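Signal recognition particle 54 kDa protein (Aeropyrum pernix, PDB 7EPK) is the SRP54 subunit of an archaeal signal recognition particle, combining a helical bundle domain, a P-loop GTPase domain and a signal peptide binding domain. Local coordinates at residues A[102-107]-A[230-235]; A[184-189]-A[198-203]; A[215-220]-A[226-231]. One frame throughout, in Å; residues are numbered along the deposited sequence.

All three contacts lie in the GTPase domain and illustrate how loops at strand ends come together with helices on a sheet face. The chain leaves strand 97-102 through the loop of interaction 1, whose partner comes only at helix 225-235, so this contact spans the longest loop. Within that span, interaction 2 closes a short loop, tying the segment after strand 180-184 to helix 194-208. Interaction 3 follows in series, where strand 212-218 meets helix 225-235, and it ends on the same helix as interaction 1, sharing Glu230 and Arg231. Gln105 N reaches Gly187 O at 2.8 Å, and Val102 O reaches Val216 N at 2.8 Å, joining 102-107 to both neighbours.

Interaction 1: residues A[102-107]-A[230-235]; sequences VGVQGS and ERFHKS. With GDP (guanosine-5'-diphosphate), chain B.
Gly106 N donates to O1B of GDP over 2.7 Å in an almost straight bond, N-H...O 176°, and three residues earlier the same loop rests on the aromatic ring of Phe232 through Gly103. The CA of Gly103 stands over one ring face, 4.2 Å from the Phe232 centroid and 25° off the normal, a CH-pi contact. The backbone continues across the ring, with Gly103 C 3.6 Å from Phe232 CZ. What calls for a glycine here is its own backbone conformation, in which a CB would be jammed against Val102 O, and not the ring.

The loop follows strand 97-102, precedes helix 109-122 and fits the P-loop (Walker A) pattern. Its Val104-Ser107 portion is a type II turn, with Gly106 at its third position in a positive-phi conformation, and it lines the GDP pocket. Lys109 NZ bonds to Gly103 O, linking the residue over the ring to the start of that helix.

Two valines flank the glycine differently. Val104 brings CG1 to the ring edge, close to its plane, 3.8 Å from Phe232 CE2; that methyl lies beside the backbone N and anti to the carbonyl carbon (chi1 -58°). Val102 slides past the ring obliquely, its CB 4.0 Å from Phe232 CD1. Within the helix, Ser235 OG gives a 3.1 Å hydrogen bond to Phe232 O, an oxygen also bonded by Thr236 OG1.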
loop_
_atom_site.group_PDB
_atom_site.type_symbol
_atom_site.label_atom_id
_atom_site.label_comp_id
_atom_site.label_asym_id
_atom_site.label_seq_id
_atom_site.Cartn_x
_atom_site.Cartn_y
_atom_site.Cartn_z
ATOM N N VAL A 102 8.563 -2.590 23.699
ATOM C CA VAL A 102 9.899 -3.100 24.115
ATOM C C VAL A 102 10.919 -2.337 23.275
ATOM O O VAL A 102 10.507 -1.708 22.293
ATOM C CB VAL A 102 10.038 -4.636 23.988
ATOM C CG1 VAL A 102 9.023 -5.375 24.850
ATOM C CG2 VAL A 102 9.956 -5.136 22.555
ATOM N N GLY A 103 12.184 -2.343 23.698
ATOM C CA GLY A 103 13.233 -1.453 23.162
ATOM C C GLY A 103 14.144 -0.940 24.261
ATOM O O GLY A 103 13.781 -1.082 25.428
ATOM N N VAL A 104 15.290 -0.376 23.864
ATOM C CA VAL A 104 16.334 0.220 24.750
ATOM C C VAL A 104 16.043 1.705 24.950
ATOM O O VAL A 104 15.571 2.385 23.998
ATOM C CB VAL A 104 17.763 0.049 24.196
ATOM C CG1 VAL A 104 18.115 -1.410 23.981
ATOM C CG2 VAL A 104 17.982 0.855 22.923
ATOM N N GLN A 105 16.447 2.195 26.123
ATOM C CA GLN A 105 16.177 3.566 26.606
ATOM C C GLN A 105 16.713 4.535 25.552
ATOM O O GLN A 105 17.664 4.177 24.846
ATOM C CB GLN A 105 16.786 3.726 27.997
ATOM C CG GLN A 105 16.428 5.033 28.700
ATOM C CD GLN A 105 16.775 4.994 30.172
ATOM O OE1 GLN A 105 17.371 4.039 30.670
ATOM N NE2 GLN A 105 16.381 6.033 30.888
ATOM N N GLY A 106 16.060 5.680 25.405
ATOM C CA GLY A 106 16.495 6.750 24.494
ATOM C C GLY A 106 15.872 6.650 23.114
ATOM O O GLY A 106 15.810 7.698 22.465
ATOM N N SER A 107 15.418 5.468 22.676
ATOM C CA SER A 107 14.977 5.215 21.270
ATOM C C SER A 107 13.693 5.994 20.938
ATOM O O SER A 107 13.531 6.364 19.748
ATOM C CB SER A 107 14.798 3.736 20.984
ATOM O OG SER A 107 16.056 3.096 20.803
ATOM N N GLU A 230 17.073 -9.600 17.403
ATOM C CA GLU A 230 17.270 -11.016 17.856
ATOM C C GLU A 230 17.110 -11.069 19.384
ATOM O O GLU A 230 16.349 -11.897 19.910
ATOM C CB GLU A 230 18.648 -11.559 17.445
ATOM C CG GLU A 230 18.918 -11.616 15.933
ATOM C CD GLU A 230 20.373 -11.773 15.457
ATOM O OE1 GLU A 230 20.567 -12.032 14.249
ATOM O OE2 GLU A 230 21.326 -11.631 16.276
ATOM N N ARG A 231 17.804 -10.191 20.090
ATOM C CA ARG A 231 17.773 -10.175 21.569
ATOM C C ARG A 231 16.331 -10.021 22.057
ATOM O O ARG A 231 15.887 -10.839 22.887
ATOM C CB ARG A 231 18.646 -9.047 22.112
ATOM C CG ARG A 231 19.998 -9.524 22.615
ATOM C CD ARG A 231 21.118 -8.822 21.892
ATOM N NE ARG A 231 20.981 -7.374 21.957
ATOM C CZ ARG A 231 21.676 -6.535 21.202
ATOM N NH1 ARG A 231 22.564 -7.012 20.343
ATOM N NH2 ARG A 231 21.488 -5.228 21.305
ATOM N N PHE A 232 15.633 -8.988 21.590
ATOM C CA PHE A 232 14.278 -8.648 22.089
ATOM C C PHE A 232 13.276 -9.705 21.623
ATOM O O PHE A 232 12.350 -10.037 22.383
ATOM C CB PHE A 232 13.908 -7.219 21.701
ATOM C CG PHE A 232 14.389 -6.208 22.708
ATOM C CD1 PHE A 232 13.769 -6.099 23.944
ATOM C CD2 PHE A 232 15.475 -5.393 22.434
ATOM C CE1 PHE A 232 14.213 -5.173 24.874
ATOM C CE2 PHE A 232 15.912 -4.458 23.359
ATOM C CZ PHE A 232 15.278 -4.347 24.576
ATOM N N HIS A 233 13.483 -10.249 20.431
ATOM C CA HIS A 233 12.584 -11.260 19.815
ATOM C C HIS A 233 12.631 -12.568 20.613
ATOM O O HIS A 233 11.639 -13.329 20.563
ATOM C CB HIS A 233 12.958 -11.462 18.342
ATOM C CG HIS A 233 12.011 -12.328 17.591
ATOM N ND1 HIS A 233 10.989 -11.798 16.832
ATOM C CD2 HIS A 233 11.926 -13.673 17.486
ATOM C CE1 HIS A 233 10.326 -12.785 16.267
ATOM N NE2 HIS A 233 10.879 -13.943 16.651
ATOM N N LYS A 234 13.747 -12.832 21.293
ATOM C CA LYS A 234 13.961 -14.072 22.075
ATOM C C LYS A 234 13.034 -14.012 23.286
ATOM O O LYS A 234 12.283 -14.974 23.488
ATOM C CB LYS A 234 15.439 -14.202 22.458
ATOM C CG LYS A 234 15.923 -15.595 22.848
ATOM C CD LYS A 234 17.405 -15.644 23.195
ATOM C CE LYS A 234 18.164 -16.749 22.485
ATOM N NZ LYS A 234 19.575 -16.373 22.230
ATOM N N SER A 235 13.076 -12.907 24.036
ATOM C CA SER A 235 12.367 -12.721 25.338
ATOM C C SER A 235 10.863 -12.526 25.103
ATOM O O SER A 235 10.066 -13.170 25.784
ATOM C CB SER A 235 12.940 -11.555 26.113
ATOM O OG SER A 235 12.646 -10.327 25.461
HETATM P PB GDP B . 12.627 6.016 25.887
HETATM O O1B GDP B . 13.760 5.950 26.888
HETATM O O2B GDP B . 12.731 4.887 24.879
HETATM O O3B GDP B . 11.235 6.142 26.486
HETATM O O3A GDP B . 12.777 7.364 25.023
HETATM P PA GDP B . 11.931 8.733 25.267
HETATM O O1A GDP B . 12.252 9.159 26.693
HETATM O O2A GDP B . 10.524 8.646 24.723
HETATM O "O5'" GDP B . 12.602 9.819 24.301
HETATM C "C5'" GDP B . 14.029 9.951 24.162
HETATM C "C4'" GDP B . 14.281 11.112 23.216
HETATM O "O4'" GDP B . 13.813 10.752 21.909
HETATM C "C3'" GDP B . 13.482 12.344 23.629
HETATM O "O3'" GDP B . 14.329 13.489 23.581
HETATM C "C2'" GDP B . 12.331 12.432 22.637
HETATM O "O2'" GDP B . 11.910 13.792 22.461
HETATM C "C1'" GDP B . 12.948 11.786 21.385
HETATM N N9 GDP B . 12.052 11.228 20.300
HETATM C C8 GDP B . 11.190 10.195 20.380
HETATM N N7 GDP B . 10.576 9.950 19.189
HETATM C C5 GDP B . 11.074 10.824 18.315
HETATM C C6 GDP B . 10.869 11.110 16.892
HETATM O O6 GDP B . 10.047 10.452 16.232
HETATM N N1 GDP B . 11.561 12.112 16.338
HETATM C C2 GDP B . 12.440 12.855 17.042
HETATM N N2 GDP B . 13.114 13.846 16.407
HETATM N N3 GDP B . 12.681 12.643 18.362
HETATM C C4 GDP B . 12.035 11.659 19.036
#

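Interaction 2: residues A[184-189]-A[198-203]; sequences DTAGRH and LDEMKA
The DTAGR sequence of SRP-type GTPases, their G3 motif, begins here on the last residue of strand 180-184 and folds back on helix 194-208, with Thr185 meeting Met201 and His189 meeting Glu200. Three atoms of Thr185 border the thioether: CB lies 3.6 Å from Met201 SD, and CG2 and OG1 are each 3.7 Å from the same sulfur. Met201 reaches them by bending, since its chain turns at chi2 (-50°) and again at chi3 and carries SD and CE back toward the loop. The hydrogen bonds of the hydroxyl go elsewhere. Thr185 OG1 sits between the backbone N and the carbonyl carbon (chi1 57°), where it bonds to Lys109 NZ, the P-loop lysine, and to Leu101 O.

Further along, Glu200 extends from the helix across the loop. Its carboxylate meets the edge of the His189 imidazole, the two planes 59° apart, and OE1 comes 4.0 Å from Ala186 CB. The hydrogen bond of Glu200 OE2 is to His135 NE2, whereas the approach to the His189 edge is a contact. The rings of His135 and His189 are arranged edge to face, so the carboxylate lies against both histidines.

The Ala186 side chain is about 7 Å from a bound magnesium ion, which places the contact close to the nucleotide site. At the start of the motif Asp184 OD2 bonds to Thr110 OG1, while Asp184 OD1 accepts a weak bond of 2.7 Å from Thr185 N.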
loop_
_atom_site.group_PDB
_atom_site.type_symbol
_atom_site.label_atom_id
_atom_site.label_comp_id
_atom_site.label_asym_id
_atom_site.label_seq_id
_atom_site.Cartn_x
_atom_site.Cartn_y
_atom_site.Cartn_z
ATOM N N ASP A 184 3.859 0.821 28.475
ATOM C CA ASP A 184 5.231 1.399 28.379
ATOM C C ASP A 184 6.161 0.617 29.321
ATOM O O ASP A 184 5.695 0.143 30.367
ATOM C CB ASP A 184 5.248 2.908 28.676
ATOM C CG ASP A 184 6.600 3.591 28.460
ATOM O OD1 ASP A 184 7.487 2.956 27.893
ATOM O OD2 ASP A 184 6.768 4.752 28.871
ATOM N N THR A 185 7.432 0.480 28.951
ATOM C CA THR A 185 8.442 -0.353 29.657
ATOM C C THR A 185 9.742 0.441 29.829
ATOM O O THR A 185 9.975 1.432 29.070
ATOM C CB THR A 185 8.747 -1.681 28.926
ATOM O OG1 THR A 185 9.187 -1.456 27.579
ATOM C CG2 THR A 185 7.557 -2.615 28.878
ATOM N N ALA A 186 10.595 -0.023 30.746
ATOM C CA ALA A 186 12.002 0.420 30.863
ATOM C C ALA A 186 12.789 0.042 29.590
ATOM O O ALA A 186 12.446 -0.969 28.923
ATOM C CB ALA A 186 12.606 -0.181 32.111
ATOM N N GLY A 187 13.836 0.815 29.277
ATOM C CA GLY A 187 14.839 0.494 28.241
ATOM C C GLY A 187 16.243 0.299 28.803
ATOM O O GLY A 187 17.207 0.299 27.990
ATOM N N ARG A 188 16.362 0.162 30.129
ATOM C CA ARG A 188 17.637 -0.056 30.867
ATOM C C ARG A 188 17.282 -0.577 32.260
ATOM O O ARG A 188 16.335 -0.032 32.843
ATOM C CB ARG A 188 18.467 1.232 30.966
ATOM C CG ARG A 188 19.965 0.994 31.103
ATOM C CD ARG A 188 20.767 2.266 31.308
ATOM N NE ARG A 188 20.547 3.282 30.277
ATOM C CZ ARG A 188 21.058 4.519 30.294
ATOM N NH1 ARG A 188 20.787 5.368 29.313
ATOM N NH2 ARG A 188 21.833 4.912 31.291
ATOM N N HIS A 189 17.991 -1.604 32.742
ATOM C CA HIS A 189 17.812 -2.215 34.085
ATOM C C HIS A 189 18.941 -1.755 35.019
ATOM O O HIS A 189 19.878 -2.556 35.257
ATOM C CB HIS A 189 17.729 -3.739 33.965
ATOM C CG HIS A 189 17.167 -4.370 35.192
ATOM N ND1 HIS A 189 15.825 -4.655 35.319
ATOM C CD2 HIS A 189 17.740 -4.736 36.358
ATOM C CE1 HIS A 189 15.602 -5.192 36.500
ATOM N NE2 HIS A 189 16.755 -5.257 37.156
ATOM N N LEU A 198 15.753 -7.970 29.725
ATOM C CA LEU A 198 15.111 -9.034 28.909
ATOM C C LEU A 198 14.222 -9.879 29.816
ATOM O O LEU A 198 13.056 -10.118 29.446
ATOM C CB LEU A 198 16.168 -9.894 28.202
ATOM C CG LEU A 198 16.468 -9.526 26.744
ATOM C CD1 LEU A 198 16.368 -8.023 26.498
ATOM C CD2 LEU A 198 17.843 -10.035 26.331
ATOM N N ASP A 199 14.737 -10.289 30.971
ATOM C CA ASP A 199 13.974 -11.148 31.914
ATOM C C ASP A 199 12.783 -10.338 32.454
ATOM O O ASP A 199 11.743 -10.948 32.812
ATOM C CB ASP A 199 14.902 -11.739 32.985
ATOM C CG ASP A 199 15.797 -12.864 32.476
ATOM O OD1 ASP A 199 16.164 -12.839 31.277
ATOM O OD2 ASP A 199 16.117 -13.767 33.280
ATOM N N GLU A 200 12.895 -9.008 32.486
ATOM C CA GLU A 200 11.804 -8.134 32.987
ATOM C C GLU A 200 10.643 -8.109 31.972
ATOM O O GLU A 200 9.454 -8.275 32.406
ATOM C CB GLU A 200 12.352 -6.744 33.300
ATOM C CG GLU A 200 11.361 -5.888 34.069
ATOM C CD GLU A 200 11.970 -4.677 34.743
ATOM O OE1 GLU A 200 12.014 -3.612 34.098
ATOM O OE2 GLU A 200 12.380 -4.810 35.918
ATOM N N MET A 201 10.975 -7.922 30.681
ATOM C CA MET A 201 10.034 -7.911 29.524
ATOM C C MET A 201 9.291 -9.256 29.470
ATOM O O MET A 201 8.036 -9.262 29.452
ATOM C CB MET A 201 10.782 -7.666 28.204
ATOM C CG MET A 201 11.500 -6.309 28.082
ATOM S SD MET A 201 10.496 -4.836 28.499
ATOM C CE MET A 201 10.849 -4.689 30.251
ATOM N N LYS A 202 10.040 -10.359 29.484
ATOM C CA LYS A 202 9.506 -11.744 29.471
ATOM C C LYS A 202 8.531 -11.959 30.633
ATOM O O LYS A 202 7.617 -12.771 30.489
ATOM C CB LYS A 202 10.677 -12.725 29.549
ATOM C CG LYS A 202 10.306 -14.197 29.700
ATOM C CD LYS A 202 11.491 -15.143 29.509
ATOM C CE LYS A 202 12.204 -14.973 28.177
ATOM N NZ LYS A 202 13.264 -15.990 27.967
ATOM N N ALA A 203 8.768 -11.328 31.779
ATOM C CA ALA A 203 7.977 -11.540 33.015
ATOM C C ALA A 203 6.703 -10.701 32.891
ATOM O O ALA A 203 5.603 -11.258 33.042
ATOM C CB ALA A 203 8.801 -11.191 34.246
#

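Interaction 3: residues A[215-220]-A[226-231]; sequences LVIDAS and MGLAER
Strand 212-218 and helix 225-235 are the first two elements of a beta-alpha-beta unit that continues into strand 240-244, and their apolar faces meet through Leu215 with Ala229 and Ile217 with Leu228. Each pair meets through one methyl of the strand residue. In Leu215, CG is anti to the backbone N (chi1 178°), which carries it outward from the strand, and chi2 sets CD2 on the far side of CG from CA, so that this methyl approaches the helix: it lies 4.1 Å from Ala229 CA and 4.3 Å from Ala229 CB. The small alanine thus brings the helix backbone itself within touch of the leucine methyl.

Ile217, two residues on and on the same face, uses its gamma methyl instead. At chi1 59° its CG1 is set between the backbone N and the carbonyl carbon, while CG2 falls anti to the carbonyl carbon and meets Leu228 CD2 at 4.1 Å, the two side chains slanting past each other. Leu228 also touches Val104 of the neighbouring loop, and Ala229 reaches helix 255-262 through Ala258 and Thr262.

On the helix, the Arg231 guanidinium lies with one face over the backbone of the preceding turn, where Gly227 C and Leu228 N sit near its rim, and Arg231 NE is paired with Glu194 in a salt bridge. Past the strand end, Ser220 OG bonds to Asp218 OD2 at 2.7 Å, 40° above the carboxylate plane.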
loop_
_atom_site.group_PDB
_atom_site.type_symbol
_atom_site.label_atom_id
_atom_site.label_comp_id
_atom_site.label_asym_id
_atom_site.label_seq_id
_atom_site.Cartn_x
_atom_site.Cartn_y
_atom_site.Cartn_z
ATOM N N LEU A 215 8.417 -3.662 19.018
ATOM C CA LEU A 215 9.814 -3.215 19.186
ATOM C C LEU A 215 9.914 -1.769 18.718
ATOM O O LEU A 215 9.626 -1.514 17.562
ATOM C CB LEU A 215 10.747 -4.099 18.364
ATOM C CG LEU A 215 12.205 -3.677 18.433
ATOM C CD1 LEU A 215 12.724 -3.701 19.867
ATOM C CD2 LEU A 215 13.050 -4.578 17.551
ATOM N N VAL A 216 10.290 -0.857 19.598
ATOM C CA VAL A 216 10.462 0.569 19.227
ATOM C C VAL A 216 11.956 0.805 19.024
ATOM O O VAL A 216 12.735 0.510 19.946
ATOM C CB VAL A 216 9.842 1.494 20.282
ATOM C CG1 VAL A 216 10.213 2.934 20.032
ATOM C CG2 VAL A 216 8.334 1.331 20.327
ATOM N N ILE A 217 12.328 1.234 17.817
ATOM C CA ILE A 217 13.741 1.420 17.372
ATOM C C ILE A 217 13.850 2.803 16.751
ATOM O O ILE A 217 12.838 3.290 16.156
ATOM C CB ILE A 217 14.210 0.332 16.388
ATOM C CG1 ILE A 217 13.353 0.277 15.121
ATOM C CG2 ILE A 217 14.273 -1.022 17.075
ATOM C CD1 ILE A 217 13.732 -0.832 14.145
ATOM N N ASP A 218 15.029 3.401 16.917
ATOM C CA ASP A 218 15.392 4.690 16.279
ATOM C C ASP A 218 15.960 4.386 14.875
ATOM O O ASP A 218 16.535 3.283 14.665
ATOM C CB ASP A 218 16.243 5.511 17.264
ATOM C CG ASP A 218 17.702 5.777 16.911
ATOM O OD1 ASP A 218 18.522 4.824 16.951
ATOM O OD2 ASP A 218 18.017 6.962 16.640
ATOM N N ALA A 219 15.777 5.305 13.923
ATOM C CA ALA A 219 16.426 5.278 12.586
ATOM C C ALA A 219 17.904 5.679 12.704
ATOM O O ALA A 219 18.284 6.690 12.081
ATOM C CB ALA A 219 15.690 6.210 11.652
ATOM N N SER A 220 18.707 4.963 13.502
ATOM C CA SER A 220 20.150 5.273 13.706
ATOM C C SER A 220 20.925 4.008 14.056
ATOM O O SER A 220 22.000 4.147 14.641
ATOM C CB SER A 220 20.368 6.342 14.761
ATOM O OG SER A 220 19.602 7.510 14.479
ATOM N N MET A 226 20.100 -5.676 13.294
ATOM C CA MET A 226 20.032 -7.162 13.231
ATOM C C MET A 226 20.004 -7.730 14.654
ATOM O O MET A 226 19.058 -8.493 14.979
ATOM C CB MET A 226 21.230 -7.760 12.480
ATOM C CG MET A 226 20.877 -8.384 11.131
ATOM S SD MET A 226 21.476 -10.100 10.979
ATOM C CE MET A 226 23.248 -9.843 11.092
ATOM N N GLY A 227 21.003 -7.360 15.464
ATOM C CA GLY A 227 21.253 -7.939 16.800
ATOM C C GLY A 227 20.156 -7.583 17.784
ATOM O O GLY A 227 19.527 -8.508 18.341
ATOM N N LEU A 228 19.950 -6.281 17.989
ATOM C CA LEU A 228 18.888 -5.683 18.847
ATOM C C LEU A 228 17.580 -6.489 18.701
ATOM O O LEU A 228 17.041 -6.964 19.729
ATOM C CB LEU A 228 18.754 -4.210 18.428
ATOM C CG LEU A 228 17.633 -3.395 19.067
ATOM C CD1 LEU A 228 17.542 -3.655 20.549
ATOM C CD2 LEU A 228 17.853 -1.910 18.830
ATOM N N ALA A 229 17.142 -6.715 17.459
ATOM C CA ALA A 229 15.897 -7.442 17.113
ATOM C C ALA A 229 15.966 -8.878 17.632
ATOM O O ALA A 229 14.991 -9.284 18.251
ATOM C CB ALA A 229 15.641 -7.397 15.622
ATOM N N GLU A 230 17.073 -9.600 17.403
ATOM C CA GLU A 230 17.270 -11.016 17.856
ATOM C C GLU A 230 17.110 -11.069 19.384
ATOM O O GLU A 230 16.349 -11.897 19.910
ATOM C CB GLU A 230 18.648 -11.559 17.445
ATOM C CG GLU A 230 18.918 -11.616 15.933
ATOM C CD GLU A 230 20.373 -11.773 15.457
ATOM O OE1 GLU A 230 20.567 -12.032 14.249
ATOM O OE2 GLU A 230 21.326 -11.631 16.276
ATOM N N ARG A 231 17.804 -10.191 20.090
ATOM C CA ARG A 231 17.773 -10.175 21.569
ATOM C C ARG A 231 16.331 -10.021 22.057
ATOM O O ARG A 231 15.887 -10.839 22.887
ATOM C CB ARG A 231 18.646 -9.047 22.112
ATOM C CG ARG A 231 19.998 -9.524 22.615
ATOM C CD ARG A 231 21.118 -8.822 21.892
ATOM N NE ARG A 231 20.981 -7.374 21.957
ATOM C CZ ARG A 231 21.676 -6.535 21.202
ATOM N NH1 ARG A 231 22.564 -7.012 20.343
ATOM N NH2 ARG A 231 21.488 -5.228 21.305
#